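Local structure of putative polyketide synthase (Brevibacillus brevis, 5HU7) at residues H13-K18 with Y55-R60; A259-S264 with A274-E279. The protein probably dehydrates 3-hydroxyacyl intermediates held on an acyl carrier protein, acting as the dehydratase domain of a trans-AT polyketide synthase. All blocks are in the same frame, centred on the assembly; numbering follows the deposited sequence.

Interaction 1 (H13-K18 with Y55-R60); sequences HPLLHK and YLEMAR
One carboxylate oxygen of E57, OE2, is gripped by two donors: the ring of H13 from the loop and the guanidinium of R60, one turn further along the same helix. H13 NE2 donates to E57 OE2 over 2.9 Å, on the anti lone pair. The bond is somewhat bent, at 142°, yet the imidazole and carboxylate planes are only 15° apart. R60 NH2 meets E57 OE2 from the syn side at 2.8 Å and completes a salt bridge. With CG anti to the backbone N (chi1 174°), the H13 ring reaches out to the helix. Its other nitrogen, ND1, accepts from L15 N at 2.9 Å. This is consistent with a neutral ring whose proton sits on NE2. The loop forms a type I turn from H13 to L16, ahead of strand 18-19. The partner, helix 52-65, is the central helix of a hotdog fold, and its far side packs on strand 76-84. An alanine in place of H13 would probably leave E57 OE2 with R60 alone of these two donors and L15 N without its ring acceptor. Beside the polar group the contact is apolar. L15 CB rests on M58 CG at 4.0 Å, and L15 CD1 lies 4.0 Å from E57 CG. L16 crosses M58 at a slant, its CD2 4.1 Å from M58 CG. The other oxygen of E57, OE1, accepts from the backbone N atoms of V207 and F208. The L15 carbonyl is bonded to S30 OG.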
loop_
_atom_site.group_PDB
_atom_site.type_symbol
_atom_site.label_atom_id
_atom_site.label_comp_id
_atom_site.label_asym_id
_atom_site.label_seq_id
_atom_site.Cartn_x
_atom_site.Cartn_y
_atom_site.Cartn_z
ATOM N N HIS A 13 5.905 7.646 1.708
ATOM C CA HIS A 13 6.624 8.550 2.583
ATOM C C HIS A 13 8.113 8.147 2.552
ATOM O O HIS A 13 8.398 6.973 2.297
ATOM C CB HIS A 13 6.001 8.371 3.985
ATOM C CG HIS A 13 6.666 9.094 5.108
ATOM N ND1 HIS A 13 7.808 8.588 5.717
ATOM C CD2 HIS A 13 6.313 10.240 5.725
ATOM C CE1 HIS A 13 8.123 9.457 6.660
ATOM N NE2 HIS A 13 7.260 10.478 6.693
ATOM N N PRO A 14 9.088 9.049 2.832
ATOM C CA PRO A 14 10.506 8.627 2.807
ATOM C C PRO A 14 10.831 7.360 3.614
ATOM O O PRO A 14 11.691 6.583 3.224
ATOM C CB PRO A 14 11.230 9.858 3.373
ATOM C CG PRO A 14 10.372 10.987 2.973
ATOM C CD PRO A 14 8.977 10.489 3.151
ATOM N N LEU A 15 10.108 7.122 4.704
ATOM C CA LEU A 15 10.331 5.964 5.546
ATOM C C LEU A 15 9.295 4.870 5.377
ATOM O O LEU A 15 9.496 3.827 5.968
ATOM C CB LEU A 15 10.423 6.415 7.007
ATOM C CG LEU A 15 11.546 7.398 7.335
ATOM C CD1 LEU A 15 11.629 7.639 8.810
ATOM C CD2 LEU A 15 12.877 6.882 6.849
ATOM N N LEU A 16 8.199 5.088 4.620
ATOM C CA LEU A 16 7.154 4.063 4.373
ATOM C C LEU A 16 7.058 3.924 2.902
ATOM O O LEU A 16 6.387 4.735 2.281
ATOM C CB LEU A 16 5.754 4.489 4.815
ATOM C CG LEU A 16 5.319 4.433 6.206
ATOM C CD1 LEU A 16 3.841 4.547 6.226
ATOM C CD2 LEU A 16 5.769 3.151 6.902
ATOM N N HIS A 17 7.650 2.911 2.333
ATOM C CA HIS A 17 7.657 2.805 0.880
ATOM C C HIS A 17 6.383 2.202 0.320
ATOM O O HIS A 17 5.859 2.705 -0.673
ATOM C CB HIS A 17 8.917 2.054 0.418
ATOM C CG HIS A 17 10.174 2.701 0.916
ATOM N ND1 HIS A 17 11.393 2.060 0.849
ATOM C CD2 HIS A 17 10.358 3.934 1.446
ATOM C CE1 HIS A 17 12.267 2.905 1.373
ATOM N NE2 HIS A 17 11.673 4.022 1.792
ATOM N N LYS A 18 5.853 1.171 0.963
ATOM C CA LYS A 18 4.662 0.493 0.455
ATOM C C LYS A 18 3.767 -0.032 1.521
ATOM O O LYS A 18 4.229 -0.449 2.569
ATOM C CB LYS A 18 5.058 -0.729 -0.426
ATOM C CG LYS A 18 5.577 -0.409 -1.816
ATOM C CD LYS A 18 4.499 0.249 -2.700
ATOM C CE LYS A 18 4.825 0.244 -4.178
ATOM N NZ LYS A 18 6.007 1.082 -4.501
ATOM N N TYR A 55 12.555 6.177 14.004
ATOM C CA TYR A 55 11.576 5.238 14.536
ATOM C C TYR A 55 10.254 5.932 14.831
ATOM O O TYR A 55 9.200 5.344 14.611
ATOM C CB TYR A 55 12.085 4.617 15.847
ATOM C CG TYR A 55 13.265 3.685 15.703
ATOM C CD1 TYR A 55 13.093 2.373 15.256
ATOM C CD2 TYR A 55 14.524 4.063 16.137
ATOM C CE1 TYR A 55 14.158 1.465 15.253
ATOM C CE2 TYR A 55 15.597 3.175 16.112
ATOM C CZ TYR A 55 15.400 1.867 15.708
ATOM O OH TYR A 55 16.439 0.985 15.715
ATOM N N LEU A 56 10.300 7.172 15.336
ATOM C CA LEU A 56 9.099 7.924 15.673
ATOM C C LEU A 56 8.384 8.422 14.451
ATOM O O LEU A 56 7.158 8.359 14.368
ATOM C CB LEU A 56 9.459 9.093 16.568
ATOM C CG LEU A 56 10.174 8.757 17.893
ATOM C CD1 LEU A 56 10.600 10.043 18.580
ATOM C CD2 LEU A 56 9.308 7.941 18.785
ATOM N N GLU A 57 9.152 8.950 13.516
ATOM C CA GLU A 57 8.671 9.446 12.217
ATOM C C GLU A 57 8.024 8.316 11.374
ATOM O O GLU A 57 6.954 8.525 10.816
ATOM C CB GLU A 57 9.835 10.100 11.459
ATOM C CG GLU A 57 9.484 10.771 10.156
ATOM C CD GLU A 57 8.346 11.761 10.210
ATOM O OE1 GLU A 57 8.260 12.497 11.212
ATOM O OE2 GLU A 57 7.515 11.788 9.274
ATOM N N MET A 58 8.655 7.126 11.333
ATOM C CA MET A 58 8.130 5.950 10.621
ATOM C C MET A 58 6.801 5.482 11.237
ATOM O O MET A 58 5.838 5.261 10.526
ATOM C CB MET A 58 9.148 4.798 10.622
ATOM C CG MET A 58 8.859 3.754 9.578
ATOM S SD MET A 58 9.823 2.220 9.694
ATOM C CE MET A 58 11.332 2.771 9.445
ATOM N N ALA A 59 6.756 5.350 12.559
ATOM C CA ALA A 59 5.556 4.949 13.299
ATOM C C ALA A 59 4.405 5.932 13.105
ATOM O O ALA A 59 3.259 5.514 12.929
ATOM C CB ALA A 59 5.888 4.856 14.767
ATOM N N ARG A 60 4.714 7.229 13.111
ATOM C CA ARG A 60 3.728 8.287 12.915
ATOM C C ARG A 60 3.169 8.252 11.505
ATOM O O ARG A 60 1.978 8.443 11.315
ATOM C CB ARG A 60 4.409 9.640 13.165
ATOM C CG ARG A 60 3.482 10.833 13.093
ATOM C CD ARG A 60 4.257 12.055 12.734
ATOM N NE ARG A 60 4.820 11.984 11.373
ATOM C CZ ARG A 60 4.162 12.236 10.241
ATOM N NH1 ARG A 60 2.876 12.579 10.273
ATOM N NH2 ARG A 60 4.785 12.154 9.070
#

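Interaction 2 (A259-S264 with A274-E279); sequences ALIRFS and ATLDIE
L260 and E279 form a hydrogen-bonded pair at one end of two antiparallel strands, whose axes run 4.6 Å apart at 163°. L260 N gives to E279 O at 2.8 Å, and E279 N returns a bond to L260 O. R262 and D277 repeat the pattern two residues on. Beyond them S264 N donates to T275 O from above the carbonyl plane. The tightly packed face carries I261 and I278, with the end of L276 turned in beside them. I261 CG1 meets I278 CG1 at 4.2 Å, and I261 CG2 meets L276 CD1 at 4.1 Å. The looser side is at R262, partly exposed, where only CB comes near the other strand. At the partly exposed end S264 packs against D277 and T275, and S264 CB lies 3.1 Å from D277 OD1. On the same face as R262, L260 has CG anti to the backbone N (chi1 178°), which lays CD2 alongside E279 OE1 at 3.9 Å. Water 1 is hydrogen-bonded to E279 OE1 (2.7 Å) and to L260 O, tying the side chain of one strand to the backbone of the other. E279 OE2 makes a salt bridge with R290, and D277 OD1 accepts from G293 N. F263, also partly exposed, lies side by side with L276, its CD1 3.8 Å from L276 CD2. The pair belongs to the sheet of the second hotdog unit. Strand 188-193 flanks 259-263, and strand 287-298 flanks 276-279. Helix 212-227 covers I261 and L276, while L148 of helix 145-150 rests on L260 and R262.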
loop_
_atom_site.group_PDB
_atom_site.type_symbol
_atom_site.label_atom_id
_atom_site.label_comp_id
_atom_site.label_asym_id
_atom_site.label_seq_id
_atom_site.Cartn_x
_atom_site.Cartn_y
_atom_site.Cartn_z
ATOM N N ALA A 259 14.472 24.387 20.570
ATOM C CA ALA A 259 14.224 23.221 21.404
ATOM C C ALA A 259 14.530 23.615 22.846
ATOM O O ALA A 259 15.617 24.101 23.124
ATOM C CB ALA A 259 15.116 22.058 20.977
ATOM N N LEU A 260 13.555 23.494 23.732
ATOM C CA LEU A 260 13.736 23.740 25.158
ATOM C C LEU A 260 13.919 22.368 25.779
ATOM O O LEU A 260 13.061 21.529 25.588
ATOM C CB LEU A 260 12.526 24.434 25.765
ATOM C CG LEU A 260 12.591 24.707 27.284
ATOM C CD1 LEU A 260 13.665 25.687 27.622
ATOM C CD2 LEU A 260 11.290 25.216 27.779
ATOM N N ILE A 261 15.049 22.118 26.450
ATOM C CA ILE A 261 15.340 20.815 27.031
ATOM C C ILE A 261 15.476 20.999 28.527
ATOM O O ILE A 261 16.171 21.906 28.979
ATOM C CB ILE A 261 16.638 20.191 26.437
ATOM C CG1 ILE A 261 16.587 20.075 24.892
ATOM C CG2 ILE A 261 16.910 18.816 27.051
ATOM C CD1 ILE A 261 17.940 20.175 24.252
ATOM N N ARG A 262 14.841 20.100 29.285
ATOM C CA ARG A 262 14.835 20.087 30.745
ATOM C C ARG A 262 14.937 18.639 31.208
ATOM O O ARG A 262 14.700 17.706 30.431
ATOM C CB ARG A 262 13.467 20.600 31.267
ATOM C CG ARG A 262 13.107 22.056 30.977
ATOM C CD ARG A 262 11.752 22.347 31.611
ATOM N NE ARG A 262 11.170 23.660 31.282
ATOM C CZ ARG A 262 11.462 24.821 31.872
ATOM N NH1 ARG A 262 12.393 24.877 32.823
ATOM N NH2 ARG A 262 10.840 25.941 31.500
ATOM N N PHE A 263 15.167 18.455 32.495
ATOM C CA PHE A 263 15.106 17.133 33.121
ATOM C C PHE A 263 13.652 16.928 33.483
ATOM O O PHE A 263 13.007 17.876 33.947
ATOM C CB PHE A 263 15.912 17.065 34.410
ATOM C CG PHE A 263 17.386 17.065 34.173
ATOM C CD1 PHE A 263 18.021 15.928 33.677
ATOM C CD2 PHE A 263 18.144 18.210 34.415
ATOM C CE1 PHE A 263 19.390 15.939 33.420
ATOM C CE2 PHE A 263 19.511 18.205 34.202
ATOM C CZ PHE A 263 20.127 17.069 33.698
ATOM N N SER A 264 13.137 15.698 33.285
ATOM C CA SER A 264 11.743 15.364 33.617
ATOM C C SER A 264 11.613 15.270 35.141
ATOM O O SER A 264 12.556 14.817 35.800
ATOM C CB SER A 264 11.319 14.070 32.918
ATOM O OG SER A 264 11.837 12.928 33.573
ATOM N N ALA A 274 19.504 9.371 32.500
ATOM C CA ALA A 274 19.027 10.758 32.344
ATOM C C ALA A 274 17.696 10.856 31.583
ATOM O O ALA A 274 17.677 10.519 30.395
ATOM C CB ALA A 274 20.076 11.580 31.626
ATOM N N THR A 275 16.571 11.248 32.272
ATOM C CA THR A 275 15.270 11.381 31.608
ATOM C C THR A 275 14.947 12.850 31.311
ATOM O O THR A 275 15.023 13.689 32.204
ATOM C CB THR A 275 14.205 10.652 32.416
ATOM O OG1 THR A 275 14.626 9.293 32.565
ATOM C CG2 THR A 275 12.876 10.659 31.738
ATOM N N LEU A 276 14.537 13.139 30.069
ATOM C CA LEU A 276 14.302 14.507 29.637
ATOM C C LEU A 276 12.923 14.815 29.112
ATOM O O LEU A 276 12.229 13.943 28.587
ATOM C CB LEU A 276 15.303 14.861 28.524
ATOM C CG LEU A 276 16.752 14.565 28.822
ATOM C CD1 LEU A 276 17.578 14.770 27.626
ATOM C CD2 LEU A 276 17.270 15.456 29.968
ATOM N N ASP A 277 12.571 16.102 29.195
ATOM C CA ASP A 277 11.396 16.690 28.589
ATOM C C ASP A 277 11.935 17.659 27.515
ATOM O O ASP A 277 12.839 18.441 27.811
ATOM C CB ASP A 277 10.560 17.435 29.605
ATOM C CG ASP A 277 9.886 16.558 30.648
ATOM O OD1 ASP A 277 9.922 15.291 30.494
ATOM O OD2 ASP A 277 9.246 17.123 31.569
ATOM N N ILE A 278 11.443 17.536 26.264
ATOM C CA ILE A 278 11.864 18.349 25.138
ATOM C C ILE A 278 10.641 18.962 24.500
ATOM O O ILE A 278 9.730 18.234 24.109
ATOM C CB ILE A 278 12.673 17.523 24.107
ATOM C CG1 ILE A 278 13.880 16.864 24.779
ATOM C CG2 ILE A 278 13.148 18.397 22.928
ATOM C CD1 ILE A 278 14.725 15.986 23.875
ATOM N N GLU A 279 10.650 20.291 24.344
ATOM C CA GLU A 279 9.609 21.037 23.658
ATOM C C GLU A 279 10.242 21.697 22.439
ATOM O O GLU A 279 11.272 22.360 22.567
ATOM C CB GLU A 279 8.973 22.072 24.587
ATOM C CG GLU A 279 7.933 21.413 25.468
ATOM C CD GLU A 279 7.730 22.009 26.842
ATOM O OE1 GLU A 279 8.732 22.230 27.554
ATOM O OE2 GLU A 279 6.563 22.212 27.230
HETATM O O HOH W 1 11.178 21.248 28.051
#

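In the fold
The two contacts lie on opposite sides of the chain's centre, about 24 Å apart between centres, and share no element. They belong to different halves of the protein, each related to the hotdog fold, as expected for a double-hotdog dehydratase. Interaction 1 is buried throughout and joins a loop to a helix. There, charged and aromatic side chains satisfy one another inside the protein, next to a small apolar patch. Interaction 2 joins two neighbouring strands and is only partly buried. Backbone bonds carry it, with an apolar face under a helix and a mixed face where L260 lies beside charged residues. The nearest atoms of interactions 1 and 2 are about 9 Å apart, so the two do not touch.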